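Local coordinates for protein ORF10 (PDB 6RIW) that forms the ketosynthase-chain length factor didomain of a polyunsaturated fatty acid synthase and probably takes part in 3-oxoacyl-[acyl-carrier-protein] synthesis, at residues Thr497-Pro502 with Gly527-Gln532; Pro710-Gly715 with Gln738-Glu743; Pro502-Lys507 with Thr909-Gly914. All coordinates share one frame; numbering follows the deposited sequence.

In the fold
All three contacts lie in the C-terminal half of the chain, interactions 1 and 2 within its second ketosynthase-like domain. Interaction 1 comes first, closing the loop that carries helix 513-519 and returning the chain to the short strand 527-528. Further on, interaction 2 closes a largely unmodelled excursion between 710-715 and the start of strand 741-752, the parallel neighbour of 527-528, so that S528 N bonds to V741 O. Interaction 3 spans some 400 residues and encloses interaction 2 within that span. It crosses interaction 1, with which it shares P502, and brings in strand 907-911. E743 links the three: it accepts from V530 N and forms a salt bridge with R505.

Interaction 1: Thr497-Pro502 with Gly527-Gln532; sequences TFRELP and GSYVEQ
T497 meets S528 hydroxyl to hydroxyl, OG1 to OG in a very short hydrogen bond of 2.5 Å, while its carbonyl is joined to Y529 O by a water that donates to both. F498 follows with a ring edge, CD1 lying 3.6 Å from S528 N. R499 forms the backbone bridge to G527, giving its N-H to G527 O at 2.8 Å and taking G527 N at its own O. Its side chain then bends at chi3 (-63°): NE is held by E500 O, and NH1 makes a salt bridge to E531 OE1 (3.0 Å) that enters from above the carboxylate plane. A water accepts from NH2 and donates to the same OE1, a second, indirect link. L501 lays CD1 over one face of the Y529 ring, 3.8 Å from its centroid, and P502 sets CD against Y529 CB at 3.5 Å. P502 CG also sits over the centre of the R499 guanidinium, so proline covers a face while the acid meets the edge. The single antiparallel hydrogen-bonded pair of R499 with G527 puts the loop on the edge of the short, weakly bonded strand 527-528, which runs parallel to strand 741-752 in the thiolase-like fold of the second ketosynthase-like domain.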
# COMPACT_ATOMS: atom_id res chain seq x y z
N THR A 497 9.74 -16.31 -21.83
CA THR A 497 8.35 -16.71 -21.69
C THR A 497 7.41 -15.82 -22.51
O THR A 497 6.23 -15.71 -22.16
CB THR A 497 7.95 -16.66 -20.22
OG1 THR A 497 8.34 -15.39 -19.71
CG2 THR A 497 8.67 -17.76 -19.44
N PHE A 498 7.91 -15.18 -23.56
CA PHE A 498 7.09 -14.21 -24.29
C PHE A 498 6.05 -14.92 -25.16
O PHE A 498 6.36 -15.90 -25.84
CB PHE A 498 7.97 -13.30 -25.12
CG PHE A 498 8.95 -12.50 -24.29
CD1 PHE A 498 8.61 -12.11 -23.01
CD2 PHE A 498 10.19 -12.15 -24.78
CE1 PHE A 498 9.50 -11.37 -22.23
CE2 PHE A 498 11.07 -11.44 -24.01
CZ PHE A 498 10.73 -11.04 -22.74
N ARG A 499 4.81 -14.45 -25.09
CA ARG A 499 3.70 -15.11 -25.77
C ARG A 499 2.68 -14.05 -26.15
O ARG A 499 2.73 -12.91 -25.68
CB ARG A 499 3.05 -16.18 -24.89
CG ARG A 499 2.59 -15.63 -23.51
CD ARG A 499 1.47 -16.46 -22.87
NE ARG A 499 0.26 -16.45 -23.69
CZ ARG A 499 -0.75 -17.31 -23.52
NH1 ARG A 499 -0.68 -18.24 -22.58
NH2 ARG A 499 -1.82 -17.24 -24.29
N GLU A 500 1.72 -14.44 -26.99
CA GLU A 500 0.67 -13.47 -27.28
C GLU A 500 -0.31 -13.38 -26.11
O GLU A 500 -0.37 -14.25 -25.23
CB GLU A 500 -0.07 -13.85 -28.57
CG GLU A 500 0.86 -13.97 -29.77
CD GLU A 500 1.44 -12.65 -30.29
OE1 GLU A 500 0.98 -11.54 -29.89
OE2 GLU A 500 2.39 -12.72 -31.10
N LEU A 501 -1.08 -12.30 -26.10
CA LEU A 501 -2.00 -12.04 -25.00
C LEU A 501 -3.00 -13.18 -24.83
O LEU A 501 -3.67 -13.55 -25.79
CB LEU A 501 -2.75 -10.73 -25.30
CG LEU A 501 -3.78 -10.34 -24.22
CD1 LEU A 501 -3.07 -9.70 -23.06
CD2 LEU A 501 -4.80 -9.35 -24.81
N PRO A 502 -3.14 -13.75 -23.63
CA PRO A 502 -4.18 -14.78 -23.42
C PRO A 502 -5.55 -14.20 -23.69
O PRO A 502 -5.81 -13.02 -23.43
CB PRO A 502 -4.01 -15.17 -21.94
CG PRO A 502 -2.58 -14.79 -21.62
CD PRO A 502 -2.28 -13.57 -22.45
N GLY A 527 4.25 -10.65 -24.79
CA GLY A 527 4.94 -10.48 -23.52
C GLY A 527 4.80 -11.69 -22.62
O GLY A 527 4.21 -12.71 -22.97
N SER A 528 5.37 -11.57 -21.43
CA SER A 528 5.37 -12.70 -20.49
C SER A 528 4.12 -12.64 -19.61
O SER A 528 4.13 -12.26 -18.44
CB SER A 528 6.66 -12.71 -19.69
OG SER A 528 6.70 -13.79 -18.77
N TYR A 529 2.99 -13.00 -20.22
CA TYR A 529 1.72 -12.96 -19.53
C TYR A 529 1.53 -14.24 -18.73
O TYR A 529 2.00 -15.32 -19.13
CB TYR A 529 0.55 -12.82 -20.50
CG TYR A 529 0.53 -11.56 -21.31
CD1 TYR A 529 0.08 -10.36 -20.76
CD2 TYR A 529 1.00 -11.55 -22.64
CE1 TYR A 529 0.06 -9.19 -21.50
CE2 TYR A 529 0.99 -10.37 -23.38
CZ TYR A 529 0.50 -9.20 -22.81
OH TYR A 529 0.49 -8.04 -23.55
N VAL A 530 0.79 -14.12 -17.64
CA VAL A 530 0.31 -15.27 -16.88
C VAL A 530 -1.13 -15.53 -17.31
O VAL A 530 -2.02 -14.69 -17.08
CB VAL A 530 0.41 -15.03 -15.37
CG1 VAL A 530 -0.26 -16.18 -14.60
CG2 VAL A 530 1.86 -14.88 -14.94
N GLU A 531 -1.40 -16.68 -17.94
CA GLU A 531 -2.77 -16.94 -18.38
C GLU A 531 -3.65 -17.40 -17.22
O GLU A 531 -4.82 -17.01 -17.13
CB GLU A 531 -2.78 -17.98 -19.52
CG GLU A 531 -4.21 -18.48 -19.85
CD GLU A 531 -4.33 -19.15 -21.22
OE1 GLU A 531 -3.29 -19.56 -21.80
OE2 GLU A 531 -5.47 -19.28 -21.72
N GLN A 532 -3.11 -18.22 -16.32
CA GLN A 532 -3.89 -18.83 -15.26
C GLN A 532 -2.95 -19.38 -14.20
O GLN A 532 -1.76 -19.56 -14.43
CB GLN A 532 -4.78 -19.95 -15.82
CG GLN A 532 -4.00 -21.06 -16.49
CD GLN A 532 -4.89 -21.98 -17.33
OE1 GLN A 532 -5.74 -21.51 -18.10
NE2 GLN A 532 -4.71 -23.28 -17.18
O HOH W 1 4.35 -16.44 -20.48
O HOH W 2 -3.33 -19.71 -24.39

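Interaction 2: Pro710-Gly715 with Gln738-Glu743; sequences PVNEKG and QWLVGE
V711 and W739 stand at the centre of this contact, where a loop following helix 699-706 is bridged to the residues leading into strand 741-752 of the thiolase-like fold. Two backbone bonds span V711: W739 N donates to P710 O at 3.2 Å, and N712 N donates to W739 O at 2.8 Å. V711 places CG2 anti to its backbone N, over the six-membered ring of W739, 3.5 Å from the centroid and only 9° off the ring normal. The same methyl touches V741 CG2, so it is shared between the indole and the first residue of the strand.

The Q738 side chain packs on the backbone of 710-712. Its CB lies 3.3 Å from P710 O, and CG is near both that oxygen and V711 O. CD then comes to 3.5 Å from V711 O, and at the tip OE1 abuts N712 CA at 3.4 Å, with NE2 also near V711 O. The chain is extended beyond CG, and its amide is turned 61° from that of N712.

The indole is fixed by neighbours as well: NE1 donates to G709 O, and the ring stacks with F807 and meets F838 edge-to-face. An alanine at W739 would probably leave V711 CG2 facing a gap and G709 O without its indole donor. Beyond the tryptophan, L740 lies side by side with N712 and packs CD2 against G715 CA. N712 OD1 turns back to its own segment in weak bonds from K714 N and G715 N, whereas ND2 donates to S716 O and to a water that in turn donates to Q738 O.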
# COMPACT_ATOMS: atom_id res chain seq x y z
N PRO A 710 7.80 3.97 -24.83
CA PRO A 710 7.14 3.02 -25.73
C PRO A 710 7.39 1.56 -25.35
O PRO A 710 8.51 1.17 -25.01
CB PRO A 710 7.78 3.34 -27.10
CG PRO A 710 9.08 4.01 -26.77
CD PRO A 710 8.87 4.73 -25.47
N VAL A 711 6.32 0.75 -25.45
CA VAL A 711 6.36 -0.68 -25.21
C VAL A 711 6.86 -1.39 -26.46
O VAL A 711 6.74 -0.88 -27.58
CB VAL A 711 4.96 -1.20 -24.80
CG1 VAL A 711 3.96 -1.16 -25.96
CG2 VAL A 711 5.03 -2.61 -24.18
N ASN A 712 7.45 -2.56 -26.27
CA ASN A 712 7.90 -3.42 -27.38
C ASN A 712 6.72 -4.29 -27.80
O ASN A 712 6.38 -5.26 -27.12
CB ASN A 712 9.10 -4.25 -26.93
CG ASN A 712 9.75 -5.04 -28.08
OD1 ASN A 712 9.08 -5.42 -29.03
ND2 ASN A 712 11.05 -5.29 -27.96
N GLU A 713 6.07 -3.94 -28.91
CA GLU A 713 4.87 -4.68 -29.30
C GLU A 713 5.20 -6.09 -29.77
O GLU A 713 4.37 -7.00 -29.65
CB GLU A 713 4.14 -3.93 -30.41
CG GLU A 713 2.89 -3.25 -29.95
CD GLU A 713 2.32 -2.34 -31.03
OE1 GLU A 713 2.86 -1.23 -31.21
OE2 GLU A 713 1.35 -2.75 -31.68
N LYS A 714 6.41 -6.31 -30.27
CA LYS A 714 6.76 -7.61 -30.83
C LYS A 714 7.32 -8.57 -29.79
O LYS A 714 7.41 -9.77 -30.06
CB LYS A 714 7.76 -7.43 -31.98
CG LYS A 714 7.11 -6.96 -33.28
CD LYS A 714 5.64 -7.41 -33.36
CE LYS A 714 4.90 -6.87 -34.58
NZ LYS A 714 3.93 -7.87 -35.16
N GLY A 715 7.64 -8.07 -28.60
CA GLY A 715 8.17 -8.87 -27.51
C GLY A 715 9.43 -9.59 -27.92
O GLY A 715 9.55 -10.79 -27.70
N GLN A 738 12.75 0.11 -26.00
CA GLN A 738 11.36 -0.14 -25.63
C GLN A 738 11.34 -1.13 -24.48
O GLN A 738 12.24 -1.98 -24.36
CB GLN A 738 10.55 -0.72 -26.82
CG GLN A 738 10.49 0.23 -28.01
CD GLN A 738 9.83 -0.37 -29.23
OE1 GLN A 738 9.82 -1.59 -29.43
NE2 GLN A 738 9.27 0.50 -30.06
N TRP A 739 10.31 -1.05 -23.63
CA TRP A 739 10.20 -1.96 -22.49
C TRP A 739 9.37 -3.19 -22.85
O TRP A 739 8.52 -3.17 -23.75
CB TRP A 739 9.60 -1.25 -21.25
CG TRP A 739 8.22 -0.66 -21.44
CD1 TRP A 739 7.92 0.57 -21.96
CD2 TRP A 739 6.97 -1.27 -21.08
NE1 TRP A 739 6.55 0.76 -21.96
CE2 TRP A 739 5.94 -0.35 -21.43
CE3 TRP A 739 6.62 -2.50 -20.50
CZ2 TRP A 739 4.59 -0.63 -21.23
CZ3 TRP A 739 5.28 -2.77 -20.29
CH2 TRP A 739 4.28 -1.83 -20.65
N LEU A 740 9.65 -4.30 -22.16
CA LEU A 740 9.00 -5.58 -22.44
C LEU A 740 7.94 -5.91 -21.40
O LEU A 740 8.17 -5.75 -20.19
CB LEU A 740 10.05 -6.70 -22.48
CG LEU A 740 11.07 -6.62 -23.61
CD1 LEU A 740 12.35 -7.38 -23.20
CD2 LEU A 740 10.43 -7.23 -24.86
N VAL A 741 6.79 -6.39 -21.86
CA VAL A 741 5.69 -6.73 -20.96
C VAL A 741 6.00 -8.03 -20.22
O VAL A 741 6.45 -9.02 -20.83
CB VAL A 741 4.37 -6.85 -21.74
CG1 VAL A 741 3.28 -7.44 -20.87
CG2 VAL A 741 3.92 -5.48 -22.30
N GLY A 742 5.79 -8.04 -18.91
CA GLY A 742 5.88 -9.26 -18.13
C GLY A 742 5.08 -9.12 -16.87
O GLY A 742 4.71 -8.01 -16.48
N GLU A 743 4.79 -10.26 -16.23
CA GLU A 743 4.09 -10.19 -14.95
C GLU A 743 4.36 -11.46 -14.14
O GLU A 743 4.86 -12.46 -14.67
CB GLU A 743 2.58 -9.99 -15.14
CG GLU A 743 1.87 -11.15 -15.84
CD GLU A 743 0.39 -10.85 -16.13
OE1 GLU A 743 -0.12 -9.84 -15.59
OE2 GLU A 743 -0.27 -11.60 -16.89
O HOH W 3 6.54 -6.72 -24.81
O HOH W 4 12.82 -4.20 -26.09

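Interaction 3: Pro502-Lys507 with Thr909-Gly914; sequences PEQRWK and TIKLGG
G914 N donates to Q504 O at 3.2 Å, and G913 CA adds a C-H...O contact to the same oxygen at 3.3 Å. K507 N is a second true donor to Q504 O; it and G914 N reach the carbonyl from opposite faces of its plane. The fit is so close at G913 that a CB there would collide with Q504 O and R505 CA. Alongside, R505 and L912 point the same way: chi2 of R505 (73°) bends the chain to bring CD to 3.7 Å from L912 CB, and L912 CD2 lies over one face of the guanidinium, offset toward its rim. Q504 crosses K911 at about a right angle, NE2 resting 3.4 Å from K911 CD, and a water donates to L912 O and sits doubtfully close to Q504 OE1.

The loop side of the contact is a type I beta turn from Q504 to K507, set against the chain as it leaves strand 907-911, which pairs antiparallel with strand 532-536.

Charged ends are held from further out. R505 spreads its guanidinium between two acids, NH2 to E743 and NH1 to E587, which probably keeps the group charged and would hold its plane against L912. K507, whose CG packs 3.7 Å from G914 N, carries NZ on to V628 O and Q590 OE1, while K911 NZ donates to Q532 OE1.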
# COMPACT_ATOMS: atom_id res chain seq x y z
N PRO A 502 -3.14 -13.75 -23.63
CA PRO A 502 -4.18 -14.78 -23.42
C PRO A 502 -5.55 -14.20 -23.69
O PRO A 502 -5.81 -13.02 -23.43
CB PRO A 502 -4.01 -15.17 -21.94
CG PRO A 502 -2.58 -14.79 -21.62
CD PRO A 502 -2.28 -13.57 -22.45
N GLU A 503 -6.45 -15.05 -24.21
CA GLU A 503 -7.73 -14.56 -24.74
C GLU A 503 -8.53 -13.73 -23.74
O GLU A 503 -9.18 -12.76 -24.14
CB GLU A 503 -8.58 -15.73 -25.25
CG GLU A 503 -8.07 -16.17 -26.60
CD GLU A 503 -9.15 -16.74 -27.52
OE1 GLU A 503 -10.21 -17.20 -27.01
OE2 GLU A 503 -8.90 -16.73 -28.76
N GLN A 504 -8.53 -14.09 -22.45
CA GLN A 504 -9.33 -13.37 -21.47
C GLN A 504 -8.54 -12.35 -20.66
O GLN A 504 -9.12 -11.68 -19.79
CB GLN A 504 -9.99 -14.35 -20.51
CG GLN A 504 -11.07 -15.22 -21.16
CD GLN A 504 -11.52 -16.29 -20.19
OE1 GLN A 504 -11.93 -15.97 -19.08
NE2 GLN A 504 -11.43 -17.55 -20.60
N ARG A 505 -7.25 -12.21 -20.91
CA ARG A 505 -6.40 -11.43 -20.02
C ARG A 505 -6.80 -9.95 -19.97
O ARG A 505 -6.68 -9.31 -18.92
CB ARG A 505 -4.94 -11.58 -20.45
CG ARG A 505 -3.92 -10.84 -19.53
CD ARG A 505 -3.76 -11.58 -18.19
NE ARG A 505 -3.02 -10.78 -17.20
CZ ARG A 505 -3.61 -9.88 -16.41
NH1 ARG A 505 -4.92 -9.64 -16.50
NH2 ARG A 505 -2.88 -9.22 -15.50
N TRP A 506 -7.22 -9.37 -21.10
CA TRP A 506 -7.73 -7.99 -21.11
C TRP A 506 -9.25 -7.92 -21.22
O TRP A 506 -9.81 -6.88 -21.60
CB TRP A 506 -7.10 -7.18 -22.25
CG TRP A 506 -5.63 -6.86 -22.06
CD1 TRP A 506 -4.81 -7.26 -21.04
CD2 TRP A 506 -4.83 -6.06 -22.94
NE1 TRP A 506 -3.53 -6.75 -21.23
CE2 TRP A 506 -3.52 -6.02 -22.40
CE3 TRP A 506 -5.09 -5.36 -24.13
CZ2 TRP A 506 -2.48 -5.31 -23.01
CZ3 TRP A 506 -4.06 -4.65 -24.74
CH2 TRP A 506 -2.76 -4.64 -24.18
N LYS A 507 -9.95 -9.00 -20.86
CA LYS A 507 -11.41 -9.04 -20.99
C LYS A 507 -11.84 -8.68 -22.41
O LYS A 507 -12.92 -8.09 -22.62
CB LYS A 507 -12.08 -8.11 -19.95
CG LYS A 507 -11.93 -8.59 -18.53
CD LYS A 507 -12.69 -7.70 -17.52
CE LYS A 507 -12.71 -8.40 -16.16
NZ LYS A 507 -13.64 -7.79 -15.14
N THR A 909 -8.34 -24.14 -11.18
CA THR A 909 -7.69 -23.24 -12.12
C THR A 909 -8.41 -21.90 -12.11
O THR A 909 -9.64 -21.84 -12.20
CB THR A 909 -7.70 -23.83 -13.53
OG1 THR A 909 -6.88 -25.00 -13.56
CG2 THR A 909 -7.17 -22.82 -14.55
N ILE A 910 -7.65 -20.81 -11.97
CA ILE A 910 -8.21 -19.47 -11.98
C ILE A 910 -7.52 -18.70 -13.10
O ILE A 910 -6.28 -18.63 -13.14
CB ILE A 910 -8.03 -18.77 -10.63
CG1 ILE A 910 -8.85 -19.51 -9.57
CG2 ILE A 910 -8.46 -17.31 -10.72
CD1 ILE A 910 -8.30 -19.38 -8.18
N LYS A 911 -8.31 -18.15 -14.02
CA LYS A 911 -7.79 -17.40 -15.14
C LYS A 911 -7.66 -15.93 -14.77
O LYS A 911 -8.52 -15.38 -14.06
CB LYS A 911 -8.68 -17.55 -16.37
CG LYS A 911 -8.52 -18.90 -17.07
CD LYS A 911 -9.46 -19.05 -18.26
CE LYS A 911 -9.20 -20.35 -19.01
NZ LYS A 911 -7.85 -20.35 -19.66
N LEU A 912 -6.59 -15.30 -15.22
CA LEU A 912 -6.43 -13.86 -15.04
C LEU A 912 -7.30 -13.13 -16.08
O LEU A 912 -7.66 -13.68 -17.12
CB LEU A 912 -4.96 -13.46 -15.19
CG LEU A 912 -4.14 -13.65 -13.91
CD1 LEU A 912 -3.92 -15.13 -13.62
CD2 LEU A 912 -2.79 -12.95 -14.06
N GLY A 913 -7.64 -11.88 -15.77
CA GLY A 913 -8.62 -11.19 -16.58
C GLY A 913 -10.00 -11.63 -16.16
O GLY A 913 -10.29 -11.78 -14.97
N GLY A 914 -10.87 -11.87 -17.13
CA GLY A 914 -12.20 -12.32 -16.81
C GLY A 914 -13.09 -12.30 -18.04
O GLY A 914 -12.60 -12.28 -19.17
O HOH W 5 -10.48 -15.09 -17.37